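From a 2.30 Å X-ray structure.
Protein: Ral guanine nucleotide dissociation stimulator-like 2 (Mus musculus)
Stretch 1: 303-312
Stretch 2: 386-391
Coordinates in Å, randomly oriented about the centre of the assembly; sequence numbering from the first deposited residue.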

# COMPACT_ATOMS: atom_id res chain seq x y z
N LEU A 303 -1.60 21.23 0.04
CA LEU A 303 -2.97 21.70 0.24
C LEU A 303 -3.98 20.69 -0.28
O LEU A 303 -5.10 20.59 0.23
CB LEU A 303 -3.18 23.07 -0.43
CG LEU A 303 -2.41 24.26 0.15
CD1 LEU A 303 -2.28 25.39 -0.88
CD2 LEU A 303 -3.05 24.78 1.44
N LEU A 304 -3.58 19.94 -1.31
CA LEU A 304 -4.38 18.85 -1.85
C LEU A 304 -4.16 17.54 -1.10
O LEU A 304 -4.78 16.52 -1.41
CB LEU A 304 -4.08 18.64 -3.34
CG LEU A 304 -4.61 19.68 -4.34
CD1 LEU A 304 -3.97 19.44 -5.69
CD2 LEU A 304 -6.13 19.64 -4.44
N ARG A 305 -3.27 17.57 -0.11
CA ARG A 305 -2.89 16.40 0.69
C ARG A 305 -2.23 15.29 -0.14
O ARG A 305 -2.37 14.10 0.17
CB ARG A 305 -4.08 15.86 1.50
CG ARG A 305 -4.61 16.80 2.58
CD ARG A 305 -5.64 16.11 3.46
NE ARG A 305 -5.06 14.99 4.20
CZ ARG A 305 -5.75 14.15 4.97
NH1 ARG A 305 -7.06 14.30 5.13
NH2 ARG A 305 -5.12 13.16 5.60
N ASN A 306 -1.53 15.69 -1.19
CA ASN A 306 -0.73 14.76 -1.98
C ASN A 306 0.71 14.77 -1.46
O ASN A 306 1.57 15.46 -2.00
CB ASN A 306 -0.79 15.11 -3.48
CG ASN A 306 0.04 14.17 -4.35
OD1 ASN A 306 0.56 13.15 -3.88
ND2 ASN A 306 0.15 14.50 -5.63
N PHE A 307 0.94 14.01 -0.40
CA PHE A 307 2.24 13.98 0.27
C PHE A 307 3.28 13.19 -0.52
O PHE A 307 4.48 13.32 -0.27
CB PHE A 307 2.11 13.46 1.70
CG PHE A 307 1.22 14.31 2.57
CD1 PHE A 307 -0.11 13.95 2.80
CD2 PHE A 307 1.70 15.49 3.14
CE1 PHE A 307 -0.94 14.74 3.60
CE2 PHE A 307 0.88 16.28 3.94
CZ PHE A 307 -0.44 15.91 4.17
N SER A 308 2.82 12.39 -1.49
CA SER A 308 3.71 11.69 -2.40
C SER A 308 4.50 12.66 -3.28
O SER A 308 5.73 12.58 -3.36
CB SER A 308 2.93 10.70 -3.26
OG SER A 308 3.81 9.96 -4.10
N SER A 309 3.80 13.59 -3.92
CA SER A 309 4.46 14.58 -4.77
C SER A 309 5.12 15.71 -3.98
O SER A 309 6.10 16.30 -4.45
CB SER A 309 3.52 15.13 -5.84
OG SER A 309 3.54 14.29 -6.98
N VAL A 310 4.61 16.00 -2.79
CA VAL A 310 5.29 16.92 -1.86
C VAL A 310 6.70 16.42 -1.60
O VAL A 310 7.67 17.17 -1.73
CB VAL A 310 4.53 17.09 -0.52
CG1 VAL A 310 5.41 17.80 0.52
CG2 VAL A 310 3.27 17.88 -0.73
N TYR A 311 6.82 15.13 -1.26
CA TYR A 311 8.12 14.53 -0.99
C TYR A 311 8.97 14.40 -2.25
O TYR A 311 10.18 14.55 -2.18
CB TYR A 311 7.98 13.17 -0.30
CG TYR A 311 9.30 12.64 0.22
CD1 TYR A 311 9.94 13.26 1.30
CD2 TYR A 311 9.92 11.55 -0.37
CE1 TYR A 311 11.16 12.78 1.78
CE2 TYR A 311 11.14 11.06 0.10
CZ TYR A 311 11.75 11.69 1.18
OH TYR A 311 12.95 11.21 1.65
N ALA A 312 8.33 14.11 -3.38
CA ALA A 312 9.03 14.00 -4.66
C ALA A 312 9.74 15.31 -4.99
O ALA A 312 10.92 15.30 -5.36
CB ALA A 312 8.07 13.62 -5.77
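Stretch 2, residues 386-391: GVVPYL

Stretch 1 passes from the end of one helix into the start of the next. Leu303 still belongs to the first helix; Arg305 is the first residue to leave helical values, and its positive phi (62°, psi 31°) marks a Schellman motif with two bonds back into the last turn. Asn306 (-94°/82°) occupies the N-cap position, and the second helix runs from Phe307 onward, beyond Ala312. Stretch 2 forms no regular helix or strand, yet it is extended from Val387 to Tyr390, with phi/psi of -157°/145° at Val387, -135°/110° at Val388, -78°/156° at Pro389 and -74°/115° at Tyr390.

The two chains run in the same direction, as the register of nearest CA atoms demonstrates: Arg305 CA lies 4.9 Å from Val387 CA, Asn306 CA 4.5 Å from Val388 CA, Phe307 CA 5.1 Å from Pro389 CA, and Ser308 CA 3.9 Å from Tyr390 CA. Both numberings therefore rise together along the interhelical turn and into the first helical residues. At the centre Asn306 and Val388 form a single beta bridge. Val388 supplies both polar groups of this link. Its N donates to Arg305 O over 2.9 Å in a nearly linear bond, with an N-H...O angle of 175°. Its O accepts from Phe307 N at 2.8 Å, but the 127° angle makes that bond weak despite its short length; a second weak bond reaches the same Val388 O from Ser308 N at 3.3 Å and 144°. One carbonyl thus meets two successive amides of the first helical turn. Arg305 O also receives a CA-H...O contact from Val387 CA, at 3.5 Å and 138°.

The side chain of Asn306, with chi1 at 180° (t), has two roles at this junction. Its OD1 caps the helix by accepting from Ser309 N at 3.3 Å and 165°, while the same OD1 lies 3.4 Å from Val388 CB. The cap is therefore packed directly against the bridging residue.

Before the bridge, the CA-to-CB bond of Arg305 points toward stretch 2. Arg305 CB comes within 3.6 Å of Gly386 O, and Val387 CB lies over one face of the guanidinium; Arg305 NH2 is 3.8 Å from Val387 CG2. The same methyl sits at the edge of the Phe307 ring, near its plane, with Phe307 CE1 4.4 Å from Val387 CG2.

Past the bridge, Ser308 CB is 3.5 Å from Pro389 O and 3.8 Å from Val388 CG1. Ser308 OG reaches a water at 2.7 Å, and that water accepts from Leu391 N at 2.9 Å, extending the polar linkage beyond the direct backbone bonds. One helical turn after Phe307, the CA-to-CB bond of Tyr311 points toward stretch 2, and its ring meets Tyr390, the residue most covered by the other stretch. Tyr311 CE2 approaches Tyr390 CZ to 3.4 Å; the ring centroids are 4.3 Å apart and the planes are inclined at 36°, an oblique pairing.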

# COMPACT_ATOMS: atom_id res chain seq x y z
N GLY A 386 -9.71 14.29 -0.44
CA GLY A 386 -8.75 13.32 -0.96
C GLY A 386 -7.42 13.31 -0.24
O GLY A 386 -7.10 14.24 0.51
N VAL A 387 -6.64 12.26 -0.47
CA VAL A 387 -5.29 12.12 0.09
C VAL A 387 -4.44 11.16 -0.74
O VAL A 387 -4.95 10.19 -1.30
CB VAL A 387 -5.32 11.69 1.60
CG1 VAL A 387 -5.79 10.24 1.75
CG2 VAL A 387 -3.96 11.90 2.26
N VAL A 388 -3.14 11.45 -0.85
CA VAL A 388 -2.17 10.52 -1.43
C VAL A 388 -0.93 10.50 -0.54
O VAL A 388 -0.19 11.48 -0.48
CB VAL A 388 -1.75 10.90 -2.89
CG1 VAL A 388 -0.81 9.84 -3.45
CG2 VAL A 388 -2.96 11.06 -3.79
N PRO A 389 -0.70 9.38 0.16
CA PRO A 389 0.47 9.29 1.02
C PRO A 389 1.75 9.02 0.22
O PRO A 389 1.68 8.49 -0.89
CB PRO A 389 0.16 8.10 1.92
CG PRO A 389 -0.70 7.23 1.09
CD PRO A 389 -1.51 8.15 0.21
N TYR A 390 2.88 9.41 0.79
CA TYR A 390 4.17 8.96 0.30
C TYR A 390 4.33 7.50 0.72
O TYR A 390 4.39 7.19 1.91
CB TYR A 390 5.31 9.83 0.84
CG TYR A 390 6.70 9.27 0.59
CD1 TYR A 390 7.12 8.95 -0.70
CD2 TYR A 390 7.59 9.07 1.64
CE1 TYR A 390 8.39 8.43 -0.94
CE2 TYR A 390 8.87 8.55 1.41
CZ TYR A 390 9.26 8.24 0.12
OH TYR A 390 10.52 7.73 -0.11
N LEU A 391 4.37 6.61 -0.27
CA LEU A 391 4.37 5.17 -0.03
C LEU A 391 5.64 4.66 0.65
O LEU A 391 5.61 3.68 1.39
CB LEU A 391 4.11 4.42 -1.34
CG LEU A 391 3.82 2.91 -1.28
CD1 LEU A 391 2.65 2.58 -0.37
CD2 LEU A 391 3.58 2.38 -2.68
O HOH W 1 4.28 7.58 -3.00